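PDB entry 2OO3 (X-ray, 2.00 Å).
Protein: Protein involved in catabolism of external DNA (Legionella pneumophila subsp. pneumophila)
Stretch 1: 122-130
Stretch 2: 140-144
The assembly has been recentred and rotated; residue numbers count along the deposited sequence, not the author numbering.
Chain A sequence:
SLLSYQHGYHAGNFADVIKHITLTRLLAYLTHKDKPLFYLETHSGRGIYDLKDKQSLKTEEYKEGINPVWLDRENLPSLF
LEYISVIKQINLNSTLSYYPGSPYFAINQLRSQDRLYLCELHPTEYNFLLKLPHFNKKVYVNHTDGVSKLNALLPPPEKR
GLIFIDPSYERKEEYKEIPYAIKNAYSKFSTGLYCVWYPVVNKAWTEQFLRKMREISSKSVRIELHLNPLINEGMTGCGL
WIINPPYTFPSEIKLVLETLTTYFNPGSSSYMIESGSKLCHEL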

ATOM      1  N   HIS A 122      10.082 -14.691  -2.524  1.00 17.47           N
ATOM      2  CA  HIS A 122      10.800 -15.102  -3.739  1.00 18.18           C
ATOM      3  C   HIS A 122      12.309 -14.778  -3.670  1.00 17.77           C
ATOM      4  O   HIS A 122      12.692 -13.631  -3.389  1.00 16.64           O
ATOM      5  CB  HIS A 122      10.161 -14.484  -4.997  1.00 19.21           C
ATOM      6  CG  HIS A 122      10.729 -15.017  -6.279  1.00 23.08           C
ATOM      7  ND1 HIS A 122       9.948 -15.612  -7.250  1.00 27.93           N
ATOM      8  CD2 HIS A 122      12.002 -15.063  -6.740  1.00 24.44           C
ATOM      9  CE1 HIS A 122      10.722 -16.008  -8.249  1.00 28.91           C
ATOM     10  NE2 HIS A 122      11.972 -15.690  -7.961  1.00 28.27           N
ATOM     11  N   PRO A 123      13.171 -15.785  -3.926  1.00 17.17           N
ATOM     12  CA  PRO A 123      14.612 -15.591  -3.798  1.00 16.73           C
ATOM     13  C   PRO A 123      15.229 -14.542  -4.715  1.00 16.51           C
ATOM     14  O   PRO A 123      16.137 -13.837  -4.287  1.00 16.79           O
ATOM     15  CB  PRO A 123      15.189 -16.988  -4.053  1.00 17.00           C
ATOM     16  CG  PRO A 123      14.141 -17.710  -4.797  1.00 17.55           C
ATOM     17  CD  PRO A 123      12.843 -17.180  -4.308  1.00 18.64           C
ATOM     18  N   THR A 124      14.771 -14.444  -5.965  1.00 16.14           N
ATOM     19  CA  THR A 124      15.280 -13.397  -6.860  1.00 16.08           C
ATOM     20  C   THR A 124      14.866 -12.012  -6.371  1.00 14.77           C
ATOM     21  O   THR A 124      15.697 -11.086  -6.339  1.00 14.77           O
ATOM     22  CB  THR A 124      14.805 -13.589  -8.321  1.00 16.39           C
ATOM     23  OG1 THR A 124      15.243 -14.874  -8.777  1.00 18.84           O
ATOM     24  CG2 THR A 124      15.411 -12.511  -9.227  1.00 17.12           C
ATOM     25  N   GLU A 125      13.588 -11.879  -6.013  1.00 12.96           N
ATOM     26  CA  GLU A 125      13.052 -10.617  -5.522  1.00 12.99           C
ATOM     27  C   GLU A 125      13.761 -10.205  -4.222  1.00 12.70           C
ATOM     28  O   GLU A 125      14.196  -9.057  -4.061  1.00 11.44           O
ATOM     29  CB  GLU A 125      11.541 -10.724  -5.287  1.00 12.00           C
ATOM     30  CG  GLU A 125      10.755 -11.078  -6.561  1.00 16.94           C
ATOM     31  CD  GLU A 125      11.222 -10.253  -7.749  1.00 21.65           C
ATOM     32  OE1 GLU A 125      10.900  -9.049  -7.798  1.00 21.83           O
ATOM     33  OE2 GLU A 125      11.962 -10.797  -8.607  1.00 23.80           O
ATOM     34  N   TYR A 126      13.879 -11.160  -3.309  1.00 11.93           N
ATOM     35  CA  TYR A 126      14.591 -10.930  -2.059  1.00 12.80           C
ATOM     36  C   TYR A 126      16.024 -10.456  -2.306  1.00 12.98           C
ATOM     37  O   TYR A 126      16.496  -9.514  -1.652  1.00 11.62           O
ATOM     38  CB  TYR A 126      14.559 -12.189  -1.190  1.00 13.54           C
ATOM     39  CG  TYR A 126      15.590 -12.173  -0.085  1.00 14.50           C
ATOM     40  CD1 TYR A 126      15.348 -11.484   1.119  1.00 13.46           C
ATOM     41  CD2 TYR A 126      16.801 -12.851  -0.233  1.00 13.32           C
ATOM     42  CE1 TYR A 126      16.326 -11.475   2.157  1.00 13.43           C
ATOM     43  CE2 TYR A 126      17.753 -12.846   0.764  1.00 14.55           C
ATOM     44  CZ  TYR A 126      17.505 -12.156   1.960  1.00 15.98           C
ATOM     45  OH  TYR A 126      18.482 -12.158   2.933  1.00 18.43           O
ATOM     46  N   ASN A 127      16.724 -11.098  -3.252  1.00 13.37           N
ATOM     47  CA  ASN A 127      18.098 -10.704  -3.534  1.00 14.86           C
ATOM     48  C   ASN A 127      18.204  -9.278  -4.058  1.00 14.40           C
ATOM     49  O   ASN A 127      19.185  -8.601  -3.758  1.00 13.96           O
ATOM     50  CB  ASN A 127      18.814 -11.681  -4.496  1.00 16.15           C
ATOM     51  CG  ASN A 127      19.195 -13.019  -3.826  1.00 20.68           C
ATOM     52  OD1 ASN A 127      18.942 -14.076  -4.397  1.00 28.00           O
ATOM     53  ND2 ASN A 127      19.793 -12.977  -2.635  1.00 21.07           N
ATOM     54  N   PHE A 128      17.197  -8.819  -4.807  1.00 13.32           N
ATOM     55  CA  PHE A 128      17.176  -7.424  -5.265  1.00 13.74           C
ATOM     56  C   PHE A 128      16.864  -6.479  -4.126  1.00 12.44           C
ATOM     57  O   PHE A 128      17.407  -5.406  -4.052  1.00 10.84           O
ATOM     58  CB  PHE A 128      16.139  -7.201  -6.364  1.00 14.69           C
ATOM     59  CG  PHE A 128      16.604  -7.571  -7.737  1.00 19.29           C
ATOM     60  CD1 PHE A 128      17.522  -6.772  -8.421  1.00 22.54           C
ATOM     61  CD2 PHE A 128      16.070  -8.685  -8.386  1.00 23.58           C
ATOM     62  CE1 PHE A 128      17.937  -7.121  -9.715  1.00 25.51           C
ATOM     63  CE2 PHE A 128      16.476  -9.044  -9.683  1.00 24.43           C
ATOM     64  CZ  PHE A 128      17.415  -8.262 -10.345  1.00 23.61           C
ATOM     65  N   LEU A 129      15.979  -6.892  -3.232  1.00 12.47           N
ATOM     66  CA  LEU A 129      15.609  -6.077  -2.064  1.00 12.56           C
ATOM     67  C   LEU A 129      16.803  -5.820  -1.119  1.00 12.28           C
ATOM     68  O   LEU A 129      16.872  -4.789  -0.439  1.00 12.33           O
ATOM     69  CB  LEU A 129      14.494  -6.794  -1.300  1.00 11.41           C
ATOM     70  CG  LEU A 129      13.770  -6.034  -0.179  1.00 11.73           C
ATOM     71  CD1 LEU A 129      13.055  -4.801  -0.738  1.00  8.13           C
ATOM     72  CD2 LEU A 129      12.786  -7.000   0.428  1.00 10.61           C
ATOM     73  N   LEU A 130      17.759  -6.749  -1.104  1.00 11.86           N
ATOM     74  CA  LEU A 130      18.990  -6.558  -0.324  1.00 11.56           C
ATOM     75  C   LEU A 130      19.829  -5.386  -0.823  1.00 11.12           C
ATOM     76  O   LEU A 130      20.739  -4.943  -0.117  1.00 11.43           O
ATOM     77  CB  LEU A 130      19.865  -7.841  -0.345  1.00 11.73           C
ATOM     78  CG  LEU A 130      19.303  -9.052   0.382  1.00 11.13           C
ATOM     79  CD1 LEU A 130      20.176 -10.296   0.127  1.00 11.73           C
ATOM     80  CD2 LEU A 130      19.161  -8.768   1.896  1.00 13.43           C
TER
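Stretch 2, residues 140-144: YVNHT

Stretch 2 runs back along stretch 1 in nearly the opposite direction. Residues 140-142 are extended, with phi between -102° and -126° and psi between 114° and 129°, and belong to a strand that begins earlier in the chain; residues 123-129 are helical. The N-to-C directions of helix and strand make an angle of 166°, and their axes approach to 9.0 Å, a spacing that leaves room for side chains between the two backbones. The register agrees with the antiparallel sense: the CA atoms of Tyr-126 and His-143 are 6.2 Å apart, those of Leu-130 and Val-141 6.7 Å.

The helix is defined by i to i+4 bonds, beginning with Tyr-126 N to His-122 O (2.7 Å) and running to Leu-130 N to Tyr-126 O (3.1 Å). His-122 occupies the N-cap position with psi 128°, outside the helical range.

The side chains of stretch 2 alternate: Val-141 and His-143 send their CA-to-CB bonds toward stretch 1, whereas that of Asn-142 points away. Val-141, with chi1 t (-179°), places CG1 among three side chains of stretch 1: Leu-129 CD2 lies 3.6 Å from Val-141 CG1, Tyr-126 CE1 3.7 Å from it, and Leu-130 CD2 3.9 Å. Leu-129 points toward the strand and, with chi1 t and chi2 p, delivers CD2 to this contact. Leu-130 starts sideways, yet its m,t rotamer brings the end of the side chain nearer.

Tyr-126 also points toward stretch 2, and its chi1 of 163° (t) carries the ring across to His-143. The CB of His-143 sits 3.5 Å from the centroid of the Tyr-126 ring and only 9° off the ring normal, so this CH-pi contact is over the face; the closest side-chain pair is Tyr-126 CD1 to His-143 CB, 3.6 Å. With chi1 t (-174°), the imidazole continues as an offset stack, its centroid 4.8 Å from that of the tyrosine and the planes inclined by 17°. The same conformation takes the imidazole to the start of the helix, where His-143 NE2 is 3.8 Å from Pro-123 N and His-143 CE1 is 4.0 Å from Pro-123 CB.

No direct hydrogen bond joins the stretches. One water bridges them instead, 2.9 Å from Tyr-126 OH and donating to Val-141 O, also at 2.9 Å. Packing and stacking therefore account for most of the contact, which buries 343 Å² summed over both sides.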

ATOM      1  N   TYR A 140      15.576  -4.068   8.260  1.00  7.39           N
ATOM      2  CA  TYR A 140      15.809  -5.521   8.329  1.00  8.22           C
ATOM      3  C   TYR A 140      15.092  -6.237   7.213  1.00  9.12           C
ATOM      4  O   TYR A 140      13.856  -6.250   7.172  1.00 10.75           O
ATOM      5  CB  TYR A 140      15.336  -6.066   9.674  1.00  8.21           C
ATOM      6  CG  TYR A 140      16.166  -5.495  10.801  1.00  9.08           C
ATOM      7  CD1 TYR A 140      17.330  -6.160  11.243  1.00  6.93           C
ATOM      8  CD2 TYR A 140      15.827  -4.272  11.401  1.00  7.26           C
ATOM      9  CE1 TYR A 140      18.121  -5.625  12.261  1.00  6.38           C
ATOM     10  CE2 TYR A 140      16.619  -3.728  12.443  1.00  7.82           C
ATOM     11  CZ  TYR A 140      17.751  -4.424  12.865  1.00  8.43           C
ATOM     12  OH  TYR A 140      18.518  -3.885  13.879  1.00 10.67           O
ATOM     13  N   VAL A 141      15.853  -6.837   6.309  1.00  9.94           N
ATOM     14  CA  VAL A 141      15.274  -7.537   5.154  1.00 10.98           C
ATOM     15  C   VAL A 141      15.305  -9.032   5.418  1.00 12.35           C
ATOM     16  O   VAL A 141      16.376  -9.575   5.717  1.00 12.21           O
ATOM     17  CB  VAL A 141      16.076  -7.238   3.889  1.00 11.50           C
ATOM     18  CG1 VAL A 141      15.467  -7.944   2.654  1.00 13.10           C
ATOM     19  CG2 VAL A 141      16.167  -5.734   3.656  1.00 12.91           C
ATOM     20  N   ASN A 142      14.145  -9.693   5.303  1.00 12.17           N
ATOM     21  CA  ASN A 142      13.985 -11.111   5.632  1.00 14.24           C
ATOM     22  C   ASN A 142      13.382 -11.978   4.526  1.00 14.46           C
ATOM     23  O   ASN A 142      12.355 -11.628   3.941  1.00 15.11           O
ATOM     24  CB  ASN A 142      13.161 -11.232   6.892  1.00 14.71           C
ATOM     25  CG  ASN A 142      13.832 -10.554   8.064  1.00 19.12           C
ATOM     26  OD1 ASN A 142      14.578 -11.183   8.815  1.00 23.75           O
ATOM     27  ND2 ASN A 142      13.585  -9.250   8.216  1.00 24.83           N
ATOM     28  N   HIS A 143      14.051 -13.081   4.213  1.00 13.73           N
ATOM     29  CA  HIS A 143      13.586 -14.022   3.203  1.00 14.92           C
ATOM     30  C   HIS A 143      12.671 -15.033   3.902  1.00 15.24           C
ATOM     31  O   HIS A 143      13.121 -16.027   4.468  1.00 14.27           O
ATOM     32  CB  HIS A 143      14.786 -14.702   2.515  1.00 15.19           C
ATOM     33  CG  HIS A 143      14.405 -15.589   1.372  1.00 18.07           C
ATOM     34  ND1 HIS A 143      15.246 -16.572   0.880  1.00 19.10           N
ATOM     35  CD2 HIS A 143      13.278 -15.647   0.623  1.00 18.04           C
ATOM     36  CE1 HIS A 143      14.652 -17.186  -0.124  1.00 20.09           C
ATOM     37  NE2 HIS A 143      13.450 -16.661  -0.286  1.00 21.37           N
ATOM     38  N   THR A 144      11.373 -14.732   3.890  1.00 15.64           N
ATOM     39  CA  THR A 144      10.436 -15.427   4.728  1.00 15.90           C
ATOM     40  C   THR A 144       9.016 -15.183   4.256  1.00 16.77           C
ATOM     41  O   THR A 144       8.735 -14.202   3.550  1.00 16.10           O
ATOM     42  CB  THR A 144      10.629 -15.052   6.223  1.00 16.96           C
ATOM     43  OG1 THR A 144       9.985 -16.030   7.054  1.00 18.52           O
ATOM     44  CG2 THR A 144      10.129 -13.612   6.546  1.00 16.30           C
TER
HETATM   45  O   HOH W   1      19.119 -10.196   5.005  1.00 19.56           O